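PDB 6GWI: putrescine aminotransferase from Halomonas elongata DSM 2581, which probably catalyses the transfer of an amino group from putrescine and related amines to a keto acceptor, with pyridoxal-5'-phosphate as cofactor. Local coordinates for residues B[88-93]-B[322-327]; B[101-106]-B[266-271]; B[230-235]-B[369-374]. One frame throughout, in Å; residues are numbered along the deposited sequence.

Contact 1: residues B[88-93]-B[322-327]; sequences TTHPPA and GHPTCA
A chi1 of 46° in His90 puts CG between the backbone N and the carbonyl carbon, and the imidazole turns one face to Pro324 CB. The motif is a meeting of two helix N-termini, those of helices 91-103 and 324-339, in the class-III aminotransferase fold, with His90 and His323 at the N-cap positions. Pro324 CB sits over the middle of the His90 ring, 3.5 Å from its centroid and 13° off the normal, a CH-pi contact in which the two side chains cross at about a right angle. Gly322 C lies at the edge of the same ring, in its plane; the positive phi of this residue (75°) by itself favours glycine. Next to the imidazole the first turns pack together: Pro92 CG is 4.0 Å from Pro324 CB, and Pro92 CB is 3.9 Å from Ala327 CB. Pro92 CB also comes within 3.3 Å of Pro324 O, in a contact whose touching residues are all buried. Both segments border the second subunit: Gly290 O of that subunit is hydrogen-bonded to His323 NE2, and Val33 of the same subunit packs on His90. An alanine at His90 would probably leave Pro324 CB without the aromatic face beneath it and open a gap between the two helix starts. His323 itself turns away from residues 88-93 and closes the helix end, its ND1 accepting two weak bonds, 3.2 Å from Thr325 N and 3.4 Å from Cys326 N.

Contact 2: residues B[101-106]-B[266-271]; sequences CDLAPA and GEWFGS
Leu103 and Trp268 make the CH-pi part of the contact. Both side chains have CG anti to the carbonyl carbon, and the two methyls of the leucine spread over one face of the indole. Leu103 CD2 lies 3.9 Å from the centroid of the Trp268 six-membered ring, 18° off the normal, while Leu103 CD1 is 3.8 Å from Trp268 CZ3. Leu337 and Glu338 of helix 324-339 also pack against this tryptophan.

Contacts of the Phe269 ring form the second group. At the end of helix 91-103, Leu103 O meets the ring at its edge, near the ring plane, 3.5 Å from Phe269 CE2. As the chain leaves that helix, Ala104 CA comes within 3.7 Å of Phe269 CE2, and Pro105 CD lies 4.0 Å from Phe269 CD2. Phe262 adds an edge-to-face contact to Phe269 from the same chain.

Beside Phe269, the backbone N atoms of Gly270 and Ser271 bond to the carboxylate of Glu257. The contact thus joins the end of helix 91-103 to the loop that follows Asp256 and Val258, two residues lining the cofactor pocket of this class-III aminotransferase.

Contact 3: residues B[230-235]-B[369-374]; sequences GAIMPP and EARSLG
Gly230 to Met233 run at 66° to Arg371-Leu373, part of strand 367-373, an edge strand of the antiparallel sheet within this chain; the loop does not pair with it, and the contact is made chiefly through Arg371 of the strand and Met233 of the loop. Arg371 leaves the backbone with CG between N and the carbonyl carbon (chi1 59°) and then runs extended from CG to NE. Its guanidinium meets the loop at its edge. Arg371 NE gives a nearly straight bond to Ala231 O (2.8 Å, 171°), almost exactly in the guanidinium plane. Arg371 NH2 bonds to Gly230 O at 2.9 Å. A weak bond of 3.4 Å also links Arg371 NH2 to Ala231 O. Arg371 NH1 forms a salt bridge of 2.8 Å to OE1 of the strand's own Glu369, and has a second carboxylate partner in Glu380 of strand 376-381.

Met233 bends at chi2, and its SD rests beside the aliphatic part of the arginine, 3.6 Å from Arg371 CD. Beyond the sulfur, Met233 CE reaches the strand backbone, 3.8 Å from Leu373 N. Met233 CG packs 4.2 Å from Leu373 CB.

These in-plane bonds fix the orientation of the guanidinium; its charge is probably offset mainly by Glu369 and Glu380 on the sheet, while the loop carbonyls accept from NE and NH2.

How the contacts relate
From the N terminus, the chain enters helix 91-103 at contact 1 and leaves it at contact 2. Contact 3 starts at residues 230-235, in the loop after strand 217-222 of the parallel sheet. Contact 2 is then the first to close, at 266-271, followed by contact 1 at 322-327 and contact 3 at 369-374. The loop of contact 2 therefore falls within that of contact 1, whereas contact 3 crosses both. Contact 1 joins the starts of helices 91-103 and 324-339 beside the second subunit, contact 2 the end of helix 91-103 to the loop leading into helix 270-273. Contact 3, across the chain's centre from contact 1, joins loop 230-235 to strand 367-373.

Contact 1: residues B[88-93]-B[322-327]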
ATOM      1  N   THR B  88      -6.228 -18.950   6.018  1.00 29.07           N
ATOM      2  CA  THR B  88      -4.980 -19.494   5.509  1.00 26.48           C
ATOM      3  C   THR B  88      -3.795 -18.653   5.960  1.00 20.70           C
ATOM      4  O   THR B  88      -3.910 -17.443   6.178  1.00 22.07           O
ATOM      5  CB  THR B  88      -4.943 -19.545   3.969  1.00 26.78           C
ATOM      6  OG1 THR B  88      -5.482 -18.325   3.438  1.00 28.11           O
ATOM      7  CG2 THR B  88      -5.712 -20.738   3.437  1.00 29.84           C
ATOM      8  N   THR B  89      -2.647 -19.315   6.069  1.00 21.35           N
ATOM      9  CA  THR B  89      -1.359 -18.657   6.221  1.00 22.80           C
ATOM     10  C   THR B  89      -0.360 -19.415   5.352  1.00 22.67           C
ATOM     11  O   THR B  89      -0.724 -20.337   4.616  1.00 23.17           O
ATOM     12  CB  THR B  89      -0.924 -18.604   7.692  1.00 24.23           C
ATOM     13  OG1 THR B  89       0.225 -17.753   7.822  1.00 21.52           O
ATOM     14  CG2 THR B  89      -0.586 -19.997   8.221  1.00 27.16           C
ATOM     15  N   HIS B  90       0.906 -19.023   5.427  1.00 24.89           N
ATOM     16  CA  HIS B  90       1.964 -19.734   4.725  1.00 28.93           C
ATOM     17  C   HIS B  90       3.235 -19.634   5.545  1.00 20.08           C
ATOM     18  O   HIS B  90       3.329 -18.794   6.453  1.00 22.36           O
ATOM     19  CB  HIS B  90       2.170 -19.183   3.307  1.00 25.07           C
ATOM     20  CG  HIS B  90       2.217 -17.689   3.235  1.00 29.21           C
ATOM     21  ND1 HIS B  90       3.249 -16.952   3.770  1.00 32.76           N
ATOM     22  CD2 HIS B  90       1.361 -16.795   2.685  1.00 37.20           C
ATOM     23  CE1 HIS B  90       3.030 -15.667   3.552  1.00 34.72           C
ATOM     24  NE2 HIS B  90       1.888 -15.544   2.899  1.00 26.60           N
ATOM     25  N   PRO B  91       4.231 -20.479   5.278  1.00 27.65           N
ATOM     26  CA  PRO B  91       5.406 -20.575   6.168  1.00 34.53           C
ATOM     27  C   PRO B  91       6.138 -19.252   6.325  1.00 33.67           C
ATOM     28  O   PRO B  91       6.575 -18.920   7.437  1.00 25.12           O
ATOM     29  CB  PRO B  91       6.293 -21.626   5.481  1.00 31.08           C
ATOM     30  CG  PRO B  91       5.339 -22.474   4.712  1.00 28.28           C
ATOM     31  CD  PRO B  91       4.230 -21.550   4.256  1.00 33.56           C
ATOM     32  N   PRO B  92       6.329 -18.477   5.249  1.00 26.57           N
ATOM     33  CA  PRO B  92       7.033 -17.192   5.428  1.00 28.42           C
ATOM     34  C   PRO B  92       6.333 -16.255   6.395  1.00 21.76           C
ATOM     35  O   PRO B  92       6.987 -15.663   7.263  1.00 21.31           O
ATOM     36  CB  PRO B  92       7.083 -16.621   4.004  1.00 30.97           C
ATOM     37  CG  PRO B  92       7.053 -17.836   3.125  1.00 36.50           C
ATOM     38  CD  PRO B  92       6.096 -18.772   3.822  1.00 33.78           C
ATOM     39  N   ALA B  93       5.011 -16.110   6.278  1.00 21.16           N
ATOM     40  CA  ALA B  93       4.278 -15.261   7.210  1.00 26.54           C
ATOM     41  C   ALA B  93       4.464 -15.735   8.646  1.00 24.62           C
ATOM     42  O   ALA B  93       4.755 -14.936   9.544  1.00 20.42           O
ATOM     43  CB  ALA B  93       2.793 -15.251   6.845  1.00 21.09           C
ATOM     44  N   GLY B 322       1.168  -9.907   3.977  1.00 19.23           N
ATOM     45  CA  GLY B 322       1.909 -11.118   4.242  1.00 24.67           C
ATOM     46  C   GLY B 322       2.530 -11.765   3.028  1.00 26.27           C
ATOM     47  O   GLY B 322       2.981 -12.910   3.127  1.00 21.11           O
ATOM     48  N   HIS B 323       2.566 -11.074   1.888  1.00 21.26           N
ATOM     49  CA  HIS B 323       3.042 -11.657   0.637  1.00 28.15           C
ATOM     50  C   HIS B 323       4.213 -12.599   0.882  1.00 24.82           C
ATOM     51  O   HIS B 323       5.257 -12.164   1.382  1.00 19.58           O
ATOM     52  CB  HIS B 323       3.463 -10.560  -0.342  1.00 27.38           C
ATOM     53  CG  HIS B 323       3.706 -11.060  -1.729  1.00 25.43           C
ATOM     54  ND1 HIS B 323       4.820 -11.799  -2.069  1.00 19.21           N
ATOM     55  CD2 HIS B 323       2.972 -10.945  -2.860  1.00 24.99           C
ATOM     56  CE1 HIS B 323       4.763 -12.111  -3.351  1.00 25.06           C
ATOM     57  NE2 HIS B 323       3.652 -11.604  -3.855  1.00 22.58           N
ATOM     58  N   PRO B 324       4.091 -13.887   0.545  1.00 22.32           N
ATOM     59  CA  PRO B 324       5.101 -14.850   1.013  1.00 17.69           C
ATOM     60  C   PRO B 324       6.501 -14.583   0.486  1.00 20.56           C
ATOM     61  O   PRO B 324       7.475 -14.825   1.209  1.00 22.86           O
ATOM     62  CB  PRO B 324       4.556 -16.198   0.517  1.00 27.90           C
ATOM     63  CG  PRO B 324       3.657 -15.850  -0.628  1.00 21.09           C
ATOM     64  CD  PRO B 324       3.052 -14.528  -0.284  1.00 22.56           C
ATOM     65  N   THR B 325       6.643 -14.079  -0.742  1.00 19.72           N
ATOM     66  CA  THR B 325       7.981 -13.775  -1.245  1.00 24.59           C
ATOM     67  C   THR B 325       8.570 -12.562  -0.533  1.00 22.26           C
ATOM     68  O   THR B 325       9.753 -12.562  -0.170  1.00 22.70           O
ATOM     69  CB  THR B 325       7.941 -13.554  -2.757  1.00 25.22           C
ATOM     70  OG1 THR B 325       7.460 -14.743  -3.398  1.00 22.27           O
ATOM     71  CG2 THR B 325       9.333 -13.227  -3.296  1.00 19.96           C
ATOM     72  N   CYS B 326       7.766 -11.516  -0.330  1.00 21.70           N
ATOM     73  CA  CYS B 326       8.244 -10.356   0.415  1.00 15.55           C
ATOM     74  C   CYS B 326       8.568 -10.722   1.858  1.00 20.55           C
ATOM     75  O   CYS B 326       9.563 -10.248   2.419  1.00 22.44           O
ATOM     76  CB  CYS B 326       7.198  -9.243   0.370  1.00 21.42           C
ATOM     77  SG  CYS B 326       6.753  -8.720  -1.304  1.00 22.92           S
ATOM     78  N   ALA B 327       7.730 -11.557   2.481  1.00 23.90           N
ATOM     79  CA  ALA B 327       7.985 -11.991   3.850  1.00 24.97           C
ATOM     80  C   ALA B 327       9.254 -12.829   3.941  1.00 23.09           C
ATOM     81  O   ALA B 327      10.015 -12.711   4.909  1.00 22.29           O
ATOM     82  CB  ALA B 327       6.791 -12.785   4.384  1.00 25.46           C
TER

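Contact 2: residues B[101-106]-B[266-271]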
ATOM      1  N   CYS B 101       8.127 -10.388  16.220  1.00 23.33           N
ATOM      2  CA  CYS B 101       7.617 -10.196  17.569  1.00 33.87           C
ATOM      3  C   CYS B 101       8.671 -10.536  18.611  1.00 30.42           C
ATOM      4  O   CYS B 101       8.679  -9.941  19.694  1.00 37.01           O
ATOM      5  CB  CYS B 101       6.352 -11.031  17.752  1.00 30.89           C
ATOM      6  SG  CYS B 101       5.024 -10.525  16.619  1.00 32.70           S
ATOM      7  N   ASP B 102       9.576 -11.469  18.301  1.00 37.73           N
ATOM      8  CA  ASP B 102      10.677 -11.756  19.213  1.00 53.58           C
ATOM      9  C   ASP B 102      11.632 -10.571  19.323  1.00 35.26           C
ATOM     10  O   ASP B 102      12.228 -10.358  20.385  1.00 29.42           O
ATOM     11  CB  ASP B 102      11.427 -13.007  18.755  1.00 93.73           C
ATOM     12  CG  ASP B 102      10.587 -14.270  18.877  1.00 99.36           C
ATOM     13  OD1 ASP B 102       9.434 -14.181  19.350  1.00 95.34           O
ATOM     14  OD2 ASP B 102      11.079 -15.351  18.492  1.00 97.47           O
ATOM     15  N   LEU B 103      11.769  -9.779  18.256  1.00 33.58           N
ATOM     16  CA  LEU B 103      12.624  -8.601  18.310  1.00 36.83           C
ATOM     17  C   LEU B 103      11.910  -7.395  18.903  1.00 38.45           C
ATOM     18  O   LEU B 103      12.575  -6.464  19.370  1.00 33.62           O
ATOM     19  CB  LEU B 103      13.130  -8.241  16.909  1.00 35.35           C
ATOM     20  CG  LEU B 103      14.059  -9.233  16.210  1.00 37.67           C
ATOM     21  CD1 LEU B 103      14.178  -8.889  14.734  1.00 33.47           C
ATOM     22  CD2 LEU B 103      15.427  -9.236  16.867  1.00 45.64           C
ATOM     23  N   ALA B 104      10.578  -7.402  18.918  1.00 30.34           N
ATOM     24  CA  ALA B 104       9.832  -6.253  19.393  1.00 29.15           C
ATOM     25  C   ALA B 104       9.979  -6.111  20.906  1.00 29.34           C
ATOM     26  O   ALA B 104      10.321  -7.070  21.601  1.00 32.42           O
ATOM     27  CB  ALA B 104       8.358  -6.394  19.017  1.00 28.86           C
ATOM     28  N   PRO B 105       9.717  -4.919  21.441  1.00 34.08           N
ATOM     29  CA  PRO B 105       9.737  -4.743  22.897  1.00 30.07           C
ATOM     30  C   PRO B 105       8.724  -5.639  23.588  1.00 30.20           C
ATOM     31  O   PRO B 105       7.866  -6.267  22.964  1.00 25.38           O
ATOM     32  CB  PRO B 105       9.384  -3.262  23.084  1.00 36.15           C
ATOM     33  CG  PRO B 105       9.768  -2.625  21.810  1.00 35.08           C
ATOM     34  CD  PRO B 105       9.494  -3.642  20.741  1.00 33.02           C
ATOM     35  N   ALA B 106       8.820  -5.671  24.913  1.00 28.62           N
ATOM     36  CA  ALA B 106       7.910  -6.477  25.713  1.00 26.33           C
ATOM     37  C   ALA B 106       6.473  -6.013  25.510  1.00 35.68           C
ATOM     38  O   ALA B 106       6.198  -4.831  25.286  1.00 33.33           O
ATOM     39  CB  ALA B 106       8.283  -6.400  27.193  1.00 34.88           C
ATOM     40  N   GLY B 266      20.652   2.782  16.025  1.00 37.06           N
ATOM     41  CA  GLY B 266      21.411   1.937  16.920  1.00 42.28           C
ATOM     42  C   GLY B 266      20.582   0.990  17.752  1.00 43.48           C
ATOM     43  O   GLY B 266      21.130   0.327  18.640  1.00 41.63           O
ATOM     44  N   GLU B 267      19.281   0.902  17.488  1.00 35.28           N
ATOM     45  CA  GLU B 267      18.400  -0.025  18.174  1.00 31.13           C
ATOM     46  C   GLU B 267      17.519  -0.690  17.129  1.00 38.70           C
ATOM     47  O   GLU B 267      17.376  -0.195  16.008  1.00 30.01           O
ATOM     48  CB  GLU B 267      17.519   0.686  19.211  1.00 37.15           C
ATOM     49  CG  GLU B 267      18.252   1.695  20.083  1.00 47.87           C
ATOM     50  CD  GLU B 267      19.153   1.047  21.109  1.00 64.88           C
ATOM     51  OE1 GLU B 267      18.911  -0.129  21.453  1.00 55.27           O
ATOM     52  OE2 GLU B 267      20.103   1.712  21.571  1.00 64.65           O
ATOM     53  N   TRP B 268      16.909  -1.812  17.510  1.00 31.36           N
ATOM     54  CA  TRP B 268      15.934  -2.440  16.629  1.00 34.57           C
ATOM     55  C   TRP B 268      14.726  -1.540  16.417  1.00 31.44           C
ATOM     56  O   TRP B 268      14.055  -1.632  15.383  1.00 26.83           O
ATOM     57  CB  TRP B 268      15.495  -3.786  17.196  1.00 30.95           C
ATOM     58  CG  TRP B 268      16.526  -4.847  17.026  1.00 27.62           C
ATOM     59  CD1 TRP B 268      17.389  -5.310  17.973  1.00 31.35           C
ATOM     60  CD2 TRP B 268      16.817  -5.575  15.829  1.00 27.06           C
ATOM     61  NE1 TRP B 268      18.195  -6.287  17.442  1.00 28.60           N
ATOM     62  CE2 TRP B 268      17.863  -6.469  16.127  1.00 24.19           C
ATOM     63  CE3 TRP B 268      16.289  -5.560  14.534  1.00 32.97           C
ATOM     64  CZ2 TRP B 268      18.392  -7.339  15.178  1.00 29.79           C
ATOM     65  CZ3 TRP B 268      16.817  -6.425  13.594  1.00 37.04           C
ATOM     66  CH2 TRP B 268      17.858  -7.301  13.920  1.00 33.07           C
ATOM     67  N   PHE B 269      14.427  -0.676  17.382  1.00 25.70           N
ATOM     68  CA  PHE B 269      13.320   0.260  17.254  1.00 26.31           C
ATOM     69  C   PHE B 269      13.706   1.548  17.965  1.00 23.80           C
ATOM     70  O   PHE B 269      14.323   1.512  19.031  1.00 27.84           O
ATOM     71  CB  PHE B 269      12.033  -0.336  17.832  1.00 23.51           C
ATOM     72  CG  PHE B 269      11.604  -1.597  17.145  1.00 25.49           C
ATOM     73  CD1 PHE B 269      10.931  -1.548  15.935  1.00 29.33           C
ATOM     74  CD2 PHE B 269      11.902  -2.833  17.692  1.00 27.02           C
ATOM     75  CE1 PHE B 269      10.549  -2.707  15.291  1.00 30.46           C
ATOM     76  CE2 PHE B 269      11.523  -3.996  17.052  1.00 31.29           C
ATOM     77  CZ  PHE B 269      10.846  -3.934  15.851  1.00 33.14           C
ATOM     78  N   GLY B 270      13.360   2.683  17.356  1.00 28.76           N
ATOM     79  CA  GLY B 270      13.609   3.958  18.005  1.00 35.81           C
ATOM     80  C   GLY B 270      12.936   4.061  19.358  1.00 30.57           C
ATOM     81  O   GLY B 270      13.465   4.699  20.273  1.00 34.03           O
ATOM     82  N   SER B 271      11.767   3.430  19.504  1.00 27.54           N
ATOM     83  CA  SER B 271      11.095   3.375  20.797  1.00 32.91           C
ATOM     84  C   SER B 271      12.027   2.876  21.890  1.00 32.57           C
ATOM     85  O   SER B 271      11.957   3.333  23.037  1.00 33.22           O
ATOM     86  CB  SER B 271       9.869   2.466  20.701  1.00 23.48           C
ATOM     87  OG  SER B 271       8.845   3.077  19.942  1.00 30.76           O
TER

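Contact 3: residues B[230-235]-B[369-374]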
ATOM      1  N   GLY B 230      13.092  16.273   8.408  1.00 28.80           N
ATOM      2  CA  GLY B 230      14.416  16.860   8.477  1.00 29.60           C
ATOM      3  C   GLY B 230      15.374  16.249   9.480  1.00 25.74           C
ATOM      4  O   GLY B 230      16.256  16.948   9.990  1.00 33.09           O
ATOM      5  N   ALA B 231      15.224  14.959   9.774  1.00 35.59           N
ATOM      6  CA  ALA B 231      16.100  14.255  10.711  1.00 30.56           C
ATOM      7  C   ALA B 231      16.256  15.048  12.008  1.00 29.07           C
ATOM      8  O   ALA B 231      17.355  15.412  12.428  1.00 28.43           O
ATOM      9  CB  ALA B 231      17.466  13.972  10.078  1.00 24.48           C
ATOM     10  N   ILE B 232      15.118  15.316  12.636  1.00 30.50           N
ATOM     11  CA  ILE B 232      15.043  16.198  13.793  1.00 39.30           C
ATOM     12  C   ILE B 232      15.032  15.321  15.038  1.00 41.23           C
ATOM     13  O   ILE B 232      13.999  14.760  15.410  1.00 48.83           O
ATOM     14  CB  ILE B 232      13.811  17.105  13.731  1.00 35.40           C
ATOM     15  CG1 ILE B 232      13.830  17.908  12.429  1.00 33.35           C
ATOM     16  CG2 ILE B 232      13.767  18.029  14.942  1.00 32.96           C
ATOM     17  CD1 ILE B 232      12.601  18.735  12.207  1.00 30.56           C
ATOM     18  N   MET B 233      16.180  15.194  15.681  1.00 39.94           N
ATOM     19  CA  MET B 233      16.233  14.526  16.974  1.00 34.48           C
ATOM     20  C   MET B 233      15.744  15.484  18.055  1.00 34.09           C
ATOM     21  O   MET B 233      16.193  16.634  18.102  1.00 37.68           O
ATOM     22  CB  MET B 233      17.651  14.062  17.282  1.00 45.38           C
ATOM     23  CG  MET B 233      18.227  13.136  16.226  1.00 48.98           C
ATOM     24  SD  MET B 233      19.570  13.895  15.296  1.00 45.48           S
ATOM     25  CE  MET B 233      19.655  12.818  13.866  1.00 46.58           C
ATOM     26  N   PRO B 234      14.831  15.063  18.925  1.00 35.14           N
ATOM     27  CA  PRO B 234      14.314  15.975  19.944  1.00 31.31           C
ATOM     28  C   PRO B 234      15.324  16.168  21.058  1.00 29.76           C
ATOM     29  O   PRO B 234      16.274  15.381  21.190  1.00 30.52           O
ATOM     30  CB  PRO B 234      13.054  15.258  20.450  1.00 31.34           C
ATOM     31  CG  PRO B 234      13.377  13.816  20.289  1.00 36.73           C
ATOM     32  CD  PRO B 234      14.239  13.715  19.046  1.00 34.15           C
ATOM     33  N   PRO B 235      15.177  17.222  21.858  1.00 33.94           N
ATOM     34  CA  PRO B 235      15.991  17.330  23.074  1.00 32.94           C
ATOM     35  C   PRO B 235      15.813  16.103  23.955  1.00 30.90           C
ATOM     36  O   PRO B 235      14.781  15.428  23.919  1.00 35.99           O
ATOM     37  CB  PRO B 235      15.460  18.597  23.756  1.00 37.69           C
ATOM     38  CG  PRO B 235      14.809  19.386  22.669  1.00 38.62           C
ATOM     39  CD  PRO B 235      14.306  18.396  21.655  1.00 31.74           C
ATOM     40  N   GLU B 369      24.752  24.049  12.453  1.00 45.01           N
ATOM     41  CA  GLU B 369      24.598  22.942  13.386  1.00 45.15           C
ATOM     42  C   GLU B 369      24.839  21.636  12.642  1.00 46.97           C
ATOM     43  O   GLU B 369      24.476  21.509  11.470  1.00 32.45           O
ATOM     44  CB  GLU B 369      23.208  22.933  14.032  1.00 51.79           C
ATOM     45  CG  GLU B 369      23.059  21.901  15.144  1.00 39.47           C
ATOM     46  CD  GLU B 369      21.633  21.760  15.629  1.00 36.42           C
ATOM     47  OE1 GLU B 369      20.855  21.032  14.979  1.00 43.41           O
ATOM     48  OE2 GLU B 369      21.287  22.381  16.656  1.00 41.91           O
ATOM     49  N   ALA B 370      25.456  20.679  13.330  1.00 36.64           N
ATOM     50  CA  ALA B 370      25.600  19.314  12.843  1.00 51.65           C
ATOM     51  C   ALA B 370      25.116  18.367  13.929  1.00 68.33           C
ATOM     52  O   ALA B 370      25.525  18.491  15.088  1.00 53.18           O
ATOM     53  CB  ALA B 370      27.052  18.998  12.469  1.00 68.65           C
ATOM     54  N   ARG B 371      24.234  17.438  13.562  1.00 88.50           N
ATOM     55  CA  ARG B 371      23.667  16.499  14.518  1.00 31.31           C
ATOM     56  C   ARG B 371      23.560  15.121  13.883  1.00 44.71           C
ATOM     57  O   ARG B 371      23.324  14.990  12.680  1.00 28.54           O
ATOM     58  CB  ARG B 371      22.282  16.957  15.001  1.00 50.31           C
ATOM     59  CG  ARG B 371      21.257  17.127  13.886  1.00 45.63           C
ATOM     60  CD  ARG B 371      19.872  17.417  14.443  1.00 39.52           C
ATOM     61  NE  ARG B 371      18.879  17.547  13.382  1.00 35.74           N
ATOM     62  CZ  ARG B 371      18.582  18.685  12.759  1.00 31.41           C
ATOM     63  NH1 ARG B 371      19.195  19.814  13.090  1.00 28.04           N
ATOM     64  NH2 ARG B 371      17.662  18.692  11.801  1.00 29.35           N
ATOM     65  N   SER B 372      23.722  14.089  14.705  1.00 43.57           N
ATOM     66  CA  SER B 372      23.581  12.728  14.219  1.00 45.28           C
ATOM     67  C   SER B 372      23.192  11.827  15.377  1.00 42.84           C
ATOM     68  O   SER B 372      23.437  12.136  16.545  1.00 41.87           O
ATOM     69  CB  SER B 372      24.868  12.225  13.551  1.00 44.23           C
ATOM     70  OG  SER B 372      25.912  12.056  14.494  1.00 38.90           O
ATOM     71  N   LEU B 373      22.566  10.707  15.032  1.00 36.24           N
ATOM     72  CA  LEU B 373      22.227   9.659  15.987  1.00 36.94           C
ATOM     73  C   LEU B 373      22.214   8.355  15.207  1.00 34.02           C
ATOM     74  O   LEU B 373      21.522   8.255  14.189  1.00 38.52           O
ATOM     75  CB  LEU B 373      20.874   9.918  16.652  1.00 37.50           C
ATOM     76  CG  LEU B 373      20.381   8.844  17.625  1.00 42.95           C
ATOM     77  CD1 LEU B 373      21.386   8.607  18.746  1.00 40.75           C
ATOM     78  CD2 LEU B 373      19.022   9.218  18.197  1.00 36.03           C
ATOM     79  N   GLY B 374      22.967   7.367  15.675  1.00 26.94           N
ATOM     80  CA  GLY B 374      23.164   6.184  14.857  1.00 32.00           C
ATOM     81  C   GLY B 374      23.709   6.593  13.504  1.00 33.10           C
ATOM     82  O   GLY B 374      24.702   7.323  13.409  1.00 30.96           O
TER